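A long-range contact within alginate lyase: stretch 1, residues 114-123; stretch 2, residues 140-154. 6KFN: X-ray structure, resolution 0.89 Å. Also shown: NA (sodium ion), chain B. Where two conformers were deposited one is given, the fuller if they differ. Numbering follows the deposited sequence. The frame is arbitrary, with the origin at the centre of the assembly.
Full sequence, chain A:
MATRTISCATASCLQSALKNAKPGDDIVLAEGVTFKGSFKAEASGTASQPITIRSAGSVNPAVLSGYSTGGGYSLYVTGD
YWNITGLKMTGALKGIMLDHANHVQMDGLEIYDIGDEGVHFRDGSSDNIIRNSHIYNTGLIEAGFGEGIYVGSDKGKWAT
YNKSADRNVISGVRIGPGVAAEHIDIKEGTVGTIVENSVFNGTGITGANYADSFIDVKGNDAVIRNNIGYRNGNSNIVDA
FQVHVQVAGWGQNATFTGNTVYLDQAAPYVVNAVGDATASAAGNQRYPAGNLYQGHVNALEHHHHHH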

# COMPACT_ATOMS: atom_id res chain seq x y z
N ILE A 114 -6.06 -8.15 -8.32
CA ILE A 114 -4.86 -8.74 -7.75
C ILE A 114 -5.28 -9.92 -6.87
O ILE A 114 -6.26 -9.84 -6.11
N GLY A 115 -4.54 -11.03 -6.96
CA GLY A 115 -4.91 -12.22 -6.20
C GLY A 115 -4.82 -12.05 -4.68
O GLY A 115 -5.73 -12.46 -3.95
N ASP A 116 -3.70 -11.49 -4.21
CA ASP A 116 -3.44 -11.20 -2.81
C ASP A 116 -3.36 -9.68 -2.66
O ASP A 116 -4.35 -9.00 -2.95
N GLU A 117 -2.20 -9.15 -2.23
CA GLU A 117 -2.12 -7.75 -1.80
C GLU A 117 -1.66 -6.83 -2.94
O GLU A 117 -0.85 -7.18 -3.80
N GLY A 118 -2.16 -5.60 -2.90
CA GLY A 118 -1.88 -4.64 -3.95
C GLY A 118 -0.43 -4.19 -4.00
O GLY A 118 0.22 -4.29 -5.05
N VAL A 119 0.05 -3.64 -2.89
CA VAL A 119 1.40 -3.11 -2.76
C VAL A 119 1.99 -3.65 -1.48
O VAL A 119 1.33 -3.59 -0.44
N HIS A 120 3.23 -4.13 -1.51
CA HIS A 120 3.87 -4.66 -0.32
C HIS A 120 5.29 -4.12 -0.22
O HIS A 120 6.11 -4.33 -1.11
N PHE A 121 5.56 -3.38 0.87
CA PHE A 121 6.91 -2.91 1.20
C PHE A 121 7.55 -3.97 2.10
O PHE A 121 7.09 -4.19 3.22
N ARG A 122 8.57 -4.68 1.60
CA ARG A 122 9.10 -5.85 2.31
C ARG A 122 10.61 -5.79 2.42
O ARG A 122 11.31 -5.11 1.66
N ASP A 123 11.13 -6.58 3.36
CA ASP A 123 12.56 -6.84 3.45
C ASP A 123 13.36 -5.54 3.51
O ASP A 123 14.29 -5.30 2.76
N LEU A 140 -8.49 -11.42 -4.71
CA LEU A 140 -9.30 -12.26 -5.59
C LEU A 140 -8.99 -13.74 -5.44
O LEU A 140 -9.85 -14.58 -5.78
N ILE A 141 -7.81 -14.09 -4.96
CA ILE A 141 -7.40 -15.47 -4.76
C ILE A 141 -7.46 -15.84 -3.29
O ILE A 141 -7.97 -16.89 -2.93
N GLU A 142 -6.94 -14.98 -2.42
CA GLU A 142 -7.02 -15.20 -0.98
C GLU A 142 -7.47 -13.93 -0.30
O GLU A 142 -6.69 -12.98 -0.15
N ALA A 143 -8.73 -13.89 0.14
CA ALA A 143 -9.28 -12.69 0.75
C ALA A 143 -8.46 -12.24 1.94
O ALA A 143 -8.24 -11.04 2.14
N GLY A 144 -8.02 -13.19 2.75
CA GLY A 144 -7.27 -12.86 3.95
C GLY A 144 -5.86 -12.37 3.71
O GLY A 144 -5.23 -11.89 4.67
N PHE A 145 -5.39 -12.48 2.49
CA PHE A 145 -4.12 -11.90 2.01
C PHE A 145 -4.37 -10.75 1.05
O PHE A 145 -3.52 -10.39 0.24
N GLY A 146 -5.58 -10.15 1.12
CA GLY A 146 -6.02 -9.18 0.15
C GLY A 146 -5.88 -7.73 0.58
O GLY A 146 -6.77 -6.91 0.27
N GLU A 147 -4.81 -7.39 1.27
CA GLU A 147 -4.63 -6.02 1.72
C GLU A 147 -4.42 -5.09 0.54
O GLU A 147 -3.88 -5.47 -0.50
N GLY A 148 -4.83 -3.84 0.71
CA GLY A 148 -4.50 -2.84 -0.28
C GLY A 148 -3.00 -2.56 -0.32
O GLY A 148 -2.34 -2.70 -1.35
N ILE A 149 -2.49 -2.15 0.84
CA ILE A 149 -1.09 -1.85 1.06
C ILE A 149 -0.66 -2.61 2.34
O ILE A 149 -1.33 -2.53 3.37
N TYR A 150 0.46 -3.30 2.23
CA TYR A 150 0.99 -4.17 3.28
C TYR A 150 2.41 -3.68 3.56
O TYR A 150 3.24 -3.63 2.65
N VAL A 151 2.66 -3.25 4.81
CA VAL A 151 3.93 -2.64 5.15
C VAL A 151 4.68 -3.56 6.12
O VAL A 151 4.25 -3.74 7.25
N GLY A 152 5.80 -4.14 5.67
CA GLY A 152 6.61 -5.01 6.49
C GLY A 152 6.20 -6.46 6.43
O GLY A 152 5.63 -6.94 5.45
N SER A 153 6.56 -7.17 7.50
CA SER A 153 6.35 -8.60 7.61
C SER A 153 5.84 -8.96 8.99
O SER A 153 6.23 -8.40 10.02
N ASP A 154 4.95 -9.96 9.04
CA ASP A 154 4.54 -10.58 10.29
C ASP A 154 5.77 -11.13 11.03
O ASP A 154 6.76 -11.55 10.40

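The most unusual feature of this contact is the imidazole of H120, which is held at both nitrogens and stacked on a tyrosine as well. NE2 of H120 donates to the carbonyl O of G152, 2.8 Å away with an N-H...O angle of 143°, so the side chain bonds the backbone of the neighbouring strand's continuation. ND1 of H120 donates to OE2 of E117 within its own stretch, at 2.7 Å and a nearly straight 173°. With both nitrogens acting as donors, the ring is best read as doubly protonated, and the carboxylate of E117 is well placed to balance the charge. G152 O lies near the plane of the ring, at its edge, which leaves the faces free for packing.

One face is taken by Y150. The two rings form an offset stack, with centroids 4.1 Å apart and planes inclined by 30°; the closest atoms are NE2 of H120 and CD1 of Y150, at 3.2 Å. CB of Y150 also sits over the imidazole, 4.1 Å from its centroid and 14° off the normal, a CH-pi contact. Matching chi1 values, -168° for H120 and -167° for Y150 (both t), send the two side chains off their paired strands in a similar way. CG of E117, whose chi1 is p and chi2 m, reaches CB of Y150 at 4.2 Å.

Such pairing follows from the parallel register, in which V119, H120 and F121 lie opposite I149, Y150 and V151, with the strand axes 8° apart. H120 and Y150 share one face of the sheet; the other two pairs share the reverse face, which is apolar. There F121 (chi1 m, chi2 -84°) brings CE2 to 3.8 Å from CG2 of I149, an approach at the ring edge, and CD2 to 4.2 Å from CG2 of V151. I149 is m,t, and its CG1 lies 4.4 Å from CB of V119, whose chi1 is t, as is that of V151.

Before the strands, packing is more polar. D116 (chi1 m) points sideways; its OD1 comes within 3.5 Å of CB of E142, and its CG within 3.7 Å of CB of F145. F145 starts toward stretch 1, but its end leads away. G115 and G118 leave little room for a side chain: an ideal CB would be tight against CG1 of I141 at 3.0 Å in the first, and would clash with O of G148 at 2.6 Å in the second.

E147 (chi1 m, chi2 p) sets its OE1 3.9 Å from CB of E117, while its OE2 binds the sodium ion at 2.3 Å. Waters 2, 3 and 4 also coordinate the ion, the O of each lying 2.4 Å from NA. Water 2 donates a hydrogen bond to O of G144 at 2.9 Å. At the far end, OG of S153 (chi1 m) lies 3.8 Å from CG of R122. Water 1 bridges the stretches there, accepting from N of D123 at 2.8 Å and hydrogen-bonding OG of S153 at 2.7 Å.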

# COMPACT_ATOMS: atom_id res chain seq x y z
CB ILE A 114 -4.10 -7.68 -6.91
CG1 ILE A 114 -3.72 -6.46 -7.76
CG2 ILE A 114 -2.89 -8.28 -6.25
CD1 ILE A 114 -2.85 -6.75 -8.96
CB ASP A 116 -2.19 -11.95 -2.32
CG ASP A 116 -2.35 -13.47 -2.26
OD1 ASP A 116 -3.44 -14.03 -2.44
OD2 ASP A 116 -1.28 -14.09 -1.97
CB GLU A 117 -1.24 -7.60 -0.55
CG GLU A 117 0.27 -7.79 -0.70
CD GLU A 117 0.80 -9.23 -0.62
OE1 GLU A 117 0.03 -10.19 -0.84
OE2 GLU A 117 2.03 -9.41 -0.39
CB VAL A 119 1.41 -1.57 -2.76
CG1 VAL A 119 2.83 -1.00 -2.54
CG2 VAL A 119 0.83 -1.05 -4.08
CB HIS A 120 3.88 -6.17 -0.38
CG HIS A 120 4.25 -6.87 0.90
ND1 HIS A 120 3.79 -8.12 1.15
CD2 HIS A 120 4.96 -6.51 2.01
CE1 HIS A 120 4.25 -8.55 2.32
NE2 HIS A 120 4.99 -7.60 2.83
CB PHE A 121 6.86 -1.59 1.97
CG PHE A 121 6.18 -0.47 1.22
CD1 PHE A 121 6.88 0.28 0.32
CD2 PHE A 121 4.86 -0.17 1.44
CE1 PHE A 121 6.28 1.32 -0.36
CE2 PHE A 121 4.25 0.87 0.77
CZ PHE A 121 4.97 1.63 -0.15
CB ARG A 122 8.62 -7.12 1.58
CG ARG A 122 8.73 -8.41 2.38
CD ARG A 122 8.10 -9.60 1.70
NE ARG A 122 8.88 -9.99 0.52
CZ ARG A 122 8.54 -10.99 -0.28
NH1 ARG A 122 7.48 -11.74 -0.04
NH2 ARG A 122 9.28 -11.25 -1.35
CB ASP A 123 13.04 -7.76 2.33
CG ASP A 123 14.41 -8.34 2.56
OD1 ASP A 123 14.83 -8.45 3.72
OD2 ASP A 123 15.05 -8.73 1.56
CB LEU A 140 -9.16 -11.82 -7.04
CG LEU A 140 -9.60 -10.39 -7.36
CD1 LEU A 140 -9.57 -10.27 -8.87
CD2 LEU A 140 -10.95 -10.06 -6.76
CB ILE A 141 -6.00 -15.70 -5.38
CG1 ILE A 141 -6.06 -15.57 -6.91
CG2 ILE A 141 -5.42 -17.07 -4.89
CD1 ILE A 141 -6.72 -16.69 -7.59
CB GLU A 142 -5.70 -15.70 -0.41
CG GLU A 142 -5.81 -16.37 0.93
CD GLU A 142 -6.61 -17.69 0.83
OE1 GLU A 142 -6.14 -18.63 0.15
OE2 GLU A 142 -7.66 -17.75 1.47
CB ALA A 143 -10.73 -12.93 1.18
CB PHE A 145 -3.27 -12.98 1.31
CG PHE A 145 -2.88 -14.17 2.14
CD1 PHE A 145 -2.82 -14.15 3.54
CD2 PHE A 145 -2.51 -15.34 1.51
CE1 PHE A 145 -2.42 -15.24 4.27
CE2 PHE A 145 -2.13 -16.45 2.25
CZ PHE A 145 -2.08 -16.38 3.64
CB GLU A 147 -3.42 -5.90 2.66
CG GLU A 147 -3.55 -6.71 3.94
CD GLU A 147 -3.22 -8.18 3.87
OE1 GLU A 147 -2.84 -8.70 2.82
OE2 GLU A 147 -3.35 -8.85 4.93
CB ILE A 149 -0.82 -0.35 1.20
CG1 ILE A 149 -1.37 0.40 -0.02
CG2 ILE A 149 0.66 -0.10 1.42
CD1 ILE A 149 -1.28 1.89 0.08
CB TYR A 150 0.97 -5.60 2.77
CG TYR A 150 1.18 -6.71 3.75
CD1 TYR A 150 2.34 -6.87 4.47
CD2 TYR A 150 0.24 -7.70 3.83
CE1 TYR A 150 2.55 -7.98 5.27
CE2 TYR A 150 0.44 -8.82 4.65
CZ TYR A 150 1.60 -8.94 5.38
OH TYR A 150 1.83 -10.07 6.11
CB VAL A 151 3.75 -1.24 5.75
CG1 VAL A 151 5.10 -0.52 5.82
CG2 VAL A 151 2.71 -0.40 5.00
CB SER A 153 7.66 -9.37 7.38
OG SER A 153 8.15 -9.19 6.07
CB ASP A 154 3.58 -11.75 9.95
CG ASP A 154 2.99 -12.44 11.15
OD1 ASP A 154 2.00 -11.92 11.72
OD2 ASP A 154 3.52 -13.51 11.50
NA NA B . -4.00 -8.45 7.14
O HOH W 1 9.56 -6.90 5.64
O HOH W 2 -5.78 -10.01 6.75
O HOH W 3 -2.42 -10.26 7.53
O HOH W 4 -4.82 -8.52 9.36